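Local coordinates for pectate lyase (PDB 3VMV), which probably cleaves polygalacturonate as a secreted pectate lyase of polysaccharide lyase family 1, at residues G3-N11 with N161-W169. Residues are numbered along the deposited sequence; the frame is centred on the assembly and turned at random.
Sequences GPQGYASMN and NAEYITVSW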
ATOM      1  N   GLY A   3       6.310   5.352  15.872  1.00 33.28           N
ATOM      2  CA  GLY A   3       5.527   4.351  15.158  1.00 24.78           C
ATOM      3  C   GLY A   3       4.438   4.898  14.255  1.00 21.28           C
ATOM      4  O   GLY A   3       4.304   6.119  14.050  1.00 22.22           O
ATOM      5  N   PRO A   4       3.648   3.990  13.683  1.00 16.28           N
ATOM      6  CA  PRO A   4       2.642   4.430  12.702  1.00 13.71           C
ATOM      7  C   PRO A   4       1.422   5.084  13.332  1.00 16.43           C
ATOM      8  O   PRO A   4       1.060   4.772  14.496  1.00 17.83           O
ATOM      9  CB  PRO A   4       2.200   3.129  12.034  1.00 14.90           C
ATOM     10  CG  PRO A   4       2.400   2.089  13.147  1.00 16.71           C
ATOM     11  CD  PRO A   4       3.669   2.525  13.846  1.00 17.69           C
ATOM     12  N   GLN A   5       0.823   5.996  12.568  1.00 11.85           N
ATOM     13  CA  GLN A   5      -0.541   6.428  12.827  1.00 13.01           C
ATOM     14  C   GLN A   5      -1.523   5.380  12.344  1.00 12.00           C
ATOM     15  O   GLN A   5      -1.195   4.566  11.482  1.00 16.52           O
ATOM     16  CB  GLN A   5      -0.884   7.743  12.105  1.00 17.65           C
ATOM     17  CG  GLN A   5      -0.210   8.997  12.671  1.00 26.05           C
ATOM     18  CD  GLN A   5      -1.083  10.254  12.480  1.00 28.46           C
ATOM     19  OE1 GLN A   5      -0.886  11.046  11.550  1.00 30.94           O
ATOM     20  NE2 GLN A   5      -2.043  10.433  13.364  1.00 17.49           N
ATOM     21  N   GLY A   6      -2.749   5.403  12.873  1.00 13.18           N
ATOM     22  CA  GLY A   6      -3.816   4.639  12.252  1.00 12.51           C
ATOM     23  C   GLY A   6      -3.828   3.162  12.601  1.00 12.37           C
ATOM     24  O   GLY A   6      -3.408   2.741  13.669  1.00 13.08           O
ATOM     25  N   TYR A   7      -4.338   2.363  11.679  1.00 10.36           N
ATOM     26  CA  TYR A   7      -4.669   0.999  12.045  1.00 10.92           C
ATOM     27  C   TYR A   7      -3.458   0.128  12.455  1.00 12.63           C
ATOM     28  O   TYR A   7      -3.610  -0.745  13.309  1.00 11.81           O
ATOM     29  CB  TYR A   7      -5.429   0.343  10.909  1.00 11.84           C
ATOM     30  CG  TYR A   7      -6.909   0.645  10.890  1.00  8.94           C
ATOM     31  CD1 TYR A   7      -7.744   0.204  11.917  1.00 10.66           C
ATOM     32  CD2 TYR A   7      -7.484   1.317   9.806  1.00  9.18           C
ATOM     33  CE1 TYR A   7      -9.130   0.449  11.858  1.00 10.98           C
ATOM     34  CE2 TYR A   7      -8.841   1.511   9.710  1.00  9.81           C
ATOM     35  CZ  TYR A   7      -9.660   1.090  10.754  1.00 11.36           C
ATOM     36  OH  TYR A   7     -11.020   1.307  10.673  1.00 13.90           O
ATOM     37  N   ALA A   8      -2.258   0.354  11.901  1.00 10.69           N
ATOM     38  CA  ALA A   8      -1.109  -0.453  12.316  1.00  9.76           C
ATOM     39  C   ALA A   8      -0.713  -0.178  13.785  1.00 11.77           C
ATOM     40  O   ALA A   8       0.040  -0.933  14.363  1.00 14.69           O
ATOM     41  CB  ALA A   8       0.080  -0.256  11.348  1.00 11.66           C
ATOM     42  N   SER A   9      -1.244   0.907  14.366  1.00 12.83           N
ATOM     43  CA  SER A   9      -0.973   1.229  15.772  1.00 14.06           C
ATOM     44  C   SER A   9      -1.848   0.433  16.723  1.00 16.33           C
ATOM     45  O   SER A   9      -1.586   0.399  17.928  1.00 16.61           O
ATOM     46  CB  SER A   9      -1.105   2.729  16.047  1.00 14.05           C
ATOM     47  OG  SER A   9      -2.456   3.128  16.188  1.00 15.39           O
ATOM     48  N   MET A  10      -2.900  -0.182  16.190  1.00 15.24           N
ATOM     49  CA  MET A  10      -3.833  -0.960  16.996  1.00 15.75           C
ATOM     50  C   MET A  10      -3.337  -2.385  17.083  1.00 16.61           C
ATOM     51  O   MET A  10      -2.274  -2.717  16.536  1.00 16.54           O
ATOM     52  CB  MET A  10      -5.235  -0.956  16.378  1.00 13.18           C
ATOM     53  CG  MET A  10      -5.808   0.462  16.238  1.00 16.91           C
ATOM     54  SD  MET A  10      -7.494   0.544  15.698  1.00 15.45           S
ATOM     55  CE  MET A  10      -8.378  -0.132  17.096  1.00 20.82           C
ATOM     56  N   ASN A  11      -4.104  -3.213  17.785  1.00 17.80           N
ATOM     57  CA  ASN A  11      -3.808  -4.635  17.898  1.00 16.25           C
ATOM     58  C   ASN A  11      -2.400  -4.854  18.418  1.00 19.92           C
ATOM     59  O   ASN A  11      -1.712  -5.771  17.988  1.00 18.58           O
ATOM     60  CB  ASN A  11      -4.004  -5.331  16.545  1.00 15.69           C
ATOM     61  CG  ASN A  11      -3.987  -6.844  16.661  1.00 20.06           C
ATOM     62  OD1 ASN A  11      -4.669  -7.412  17.515  1.00 22.06           O
ATOM     63  ND2 ASN A  11      -3.208  -7.506  15.802  1.00 19.02           N
ATOM     64  N   ASN A 161      -7.347 -11.545   4.118  1.00 14.26           N
ATOM     65  CA  ASN A 161      -7.472 -11.261   5.545  1.00 13.56           C
ATOM     66  C   ASN A 161      -6.316 -10.508   6.199  1.00 14.83           C
ATOM     67  O   ASN A 161      -6.217 -10.507   7.419  1.00 15.64           O
ATOM     68  CB  ASN A 161      -7.744 -12.556   6.298  1.00 14.73           C
ATOM     69  CG  ASN A 161      -8.992 -13.202   5.816  1.00 18.58           C
ATOM     70  OD1 ASN A 161     -10.083 -12.656   5.989  1.00 19.54           O
ATOM     71  ND2 ASN A 161      -8.846 -14.341   5.155  1.00 17.61           N
ATOM     72  N   ALA A 162      -5.519  -9.805   5.398  1.00 12.85           N
ATOM     73  CA  ALA A 162      -4.513  -8.885   5.924  1.00 12.87           C
ATOM     74  C   ALA A 162      -5.253  -7.816   6.724  1.00 13.19           C
ATOM     75  O   ALA A 162      -6.312  -7.354   6.306  1.00 13.01           O
ATOM     76  CB  ALA A 162      -3.750  -8.218   4.755  1.00 14.09           C
ATOM     77  N   GLU A 163      -4.699  -7.390   7.858  1.00 13.21           N
ATOM     78  CA  GLU A 163      -5.449  -6.507   8.757  1.00 12.04           C
ATOM     79  C   GLU A 163      -4.474  -5.653   9.529  1.00 11.11           C
ATOM     80  O   GLU A 163      -3.364  -6.113   9.853  1.00 12.63           O
ATOM     81  CB  GLU A 163      -6.259  -7.343   9.773  1.00 14.35           C
ATOM     82  CG  GLU A 163      -7.334  -6.585  10.520  1.00 23.06           C
ATOM     83  CD  GLU A 163      -8.269  -7.554  11.264  1.00 27.06           C
ATOM     84  OE1 GLU A 163      -7.918  -8.743  11.350  1.00 26.84           O
ATOM     85  OE2 GLU A 163      -9.335  -7.144  11.756  1.00 26.90           O
ATOM     86  N   TYR A 164      -4.910  -4.438   9.894  1.00 11.31           N
ATOM     87  CA  TYR A 164      -4.132  -3.525  10.741  1.00 13.75           C
ATOM     88  C   TYR A 164      -2.896  -3.049   9.994  1.00 11.48           C
ATOM     89  O   TYR A 164      -1.754  -3.352  10.368  1.00 10.96           O
ATOM     90  CB  TYR A 164      -3.764  -4.154  12.129  1.00 11.68           C
ATOM     91  CG  TYR A 164      -4.968  -4.503  12.982  1.00 12.25           C
ATOM     92  CD1 TYR A 164      -5.728  -3.516  13.573  1.00 14.68           C
ATOM     93  CD2 TYR A 164      -5.328  -5.839  13.191  1.00 13.72           C
ATOM     94  CE1 TYR A 164      -6.841  -3.839  14.335  1.00 16.30           C
ATOM     95  CE2 TYR A 164      -6.419  -6.171  13.960  1.00 16.72           C
ATOM     96  CZ  TYR A 164      -7.161  -5.161  14.518  1.00 17.45           C
ATOM     97  OH  TYR A 164      -8.256  -5.471  15.282  1.00 20.45           O
ATOM     98  N   ILE A 165      -3.122  -2.301   8.915  1.00 11.09           N
ATOM     99  CA  ILE A 165      -2.057  -1.947   7.982  1.00 10.39           C
ATOM    100  C   ILE A 165      -2.082  -0.436   7.806  1.00  8.90           C
ATOM    101  O   ILE A 165      -3.176   0.135   7.657  1.00  9.32           O
ATOM    102  CB  ILE A 165      -2.305  -2.624   6.642  1.00 11.57           C
ATOM    103  CG1 ILE A 165      -2.542  -4.121   6.876  1.00 19.26           C
ATOM    104  CG2 ILE A 165      -1.135  -2.336   5.664  1.00 12.19           C
ATOM    105  CD1 ILE A 165      -2.818  -4.921   5.659  1.00 26.86           C
ATOM    106  N   THR A 166      -0.909   0.206   7.871  1.00  9.78           N
ATOM    107  CA  THR A 166      -0.810   1.643   7.586  1.00  7.81           C
ATOM    108  C   THR A 166       0.162   1.873   6.460  1.00  8.30           C
ATOM    109  O   THR A 166       1.283   1.371   6.511  1.00  9.25           O
ATOM    110  CB  THR A 166      -0.365   2.413   8.814  1.00  9.04           C
ATOM    111  OG1 THR A 166      -1.411   2.400   9.789  1.00 11.00           O
ATOM    112  CG2 THR A 166      -0.084   3.887   8.477  1.00 10.91           C
ATOM    113  N   VAL A 167      -0.280   2.639   5.474  1.00  9.64           N
ATOM    114  CA  VAL A 167       0.485   2.983   4.295  1.00  8.49           C
ATOM    115  C   VAL A 167       0.614   4.506   4.348  1.00  8.77           C
ATOM    116  O   VAL A 167      -0.383   5.222   4.150  1.00  9.38           O
ATOM    117  CB  VAL A 167      -0.311   2.579   3.067  1.00  9.30           C
ATOM    118  CG1 VAL A 167       0.378   2.999   1.750  1.00 10.48           C
ATOM    119  CG2 VAL A 167      -0.522   1.044   3.097  1.00 11.02           C
ATOM    120  N   SER A 168       1.816   4.968   4.628  1.00  7.80           N
ATOM    121  CA  SER A 168       2.028   6.389   4.911  1.00  8.10           C
ATOM    122  C   SER A 168       3.238   6.962   4.213  1.00  8.98           C
ATOM    123  O   SER A 168       4.277   6.324   4.098  1.00  8.97           O
ATOM    124  CB  SER A 168       2.140   6.579   6.433  1.00 10.45           C
ATOM    125  OG  SER A 168       3.210   5.833   6.990  1.00 11.51           O
ATOM    126  N   TRP A 169       3.125   8.225   3.802  1.00  8.35           N
ATOM    127  CA  TRP A 169       4.294   8.979   3.318  1.00  8.92           C
ATOM    128  C   TRP A 169       4.991   8.381   2.097  1.00  9.77           C
ATOM    129  O   TRP A 169       6.164   8.620   1.893  1.00 11.56           O
ATOM    130  CB  TRP A 169       5.330   9.220   4.448  1.00  8.78           C
ATOM    131  CG  TRP A 169       4.729  10.082   5.556  1.00  8.19           C
ATOM    132  CD1 TRP A 169       4.315   9.661   6.804  1.00 10.86           C
ATOM    133  CD2 TRP A 169       4.547  11.514   5.519  1.00 10.32           C
ATOM    134  NE1 TRP A 169       3.892  10.764   7.540  1.00 12.60           N
ATOM    135  CE2 TRP A 169       4.001  11.895   6.773  1.00 11.84           C
ATOM    136  CE3 TRP A 169       4.778  12.499   4.546  1.00 10.24           C
ATOM    137  CZ2 TRP A 169       3.683  13.240   7.087  1.00 11.00           C
ATOM    138  CZ3 TRP A 169       4.477  13.843   4.869  1.00 11.97           C
ATOM    139  CH2 TRP A 169       3.930  14.175   6.137  1.00 12.23           C
TER
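One face of the Y164 ring is covered by N11: its CB stands 3.5 Å from the ring centroid, only 6° off the normal, which meets the definition of a CH-pi contact. The amide of N11 continues over the same face toward CD2 and CE2, its plane 15° from that of the ring, so the two flat groups are stacked. This overlap follows from the first torsion of N11, which sets CG anti to the backbone N (chi1 -168°). At the ring edge, near its plane, the backbone O of Y7 comes within 3.5 Å of CD1 of Y164, while M10 CB approaches that same CD1 obliquely at 3.8 Å. Replacing Y164 with an alanine would probably open a gap beneath N11 and M10 and leave the N11 amide free to turn.

The polar grip lies two residues further along, at T166. Its OG1 donates to Q5 O at 2.8 Å, in the carbonyl plane, and accepts from A8 N at 3.1 Å in a nearly straight bond. One hydroxyl thus ties together both ends of the bend from Q5 to A8. A8 CB adds a close approach of 3.4 Å to T166 OG1. Inside the 3-10 turn, G6 O takes two bonds, from S9 N and S9 OG, which hold the turn compact.

Outside the two segments, T195 OG1 hydrogen-bonds Y7 N, and Y7 meets Y302 edge to face. The chain turns a corner at Y164, and strand 165-175 pairs in parallel with 132-135 and 192-197 on its flanks. The N-terminal loop with its 3-10 turn is therefore laid against the outside of successive coils of the right-handed parallel beta-helix, the fold of family 1 pectate lyases.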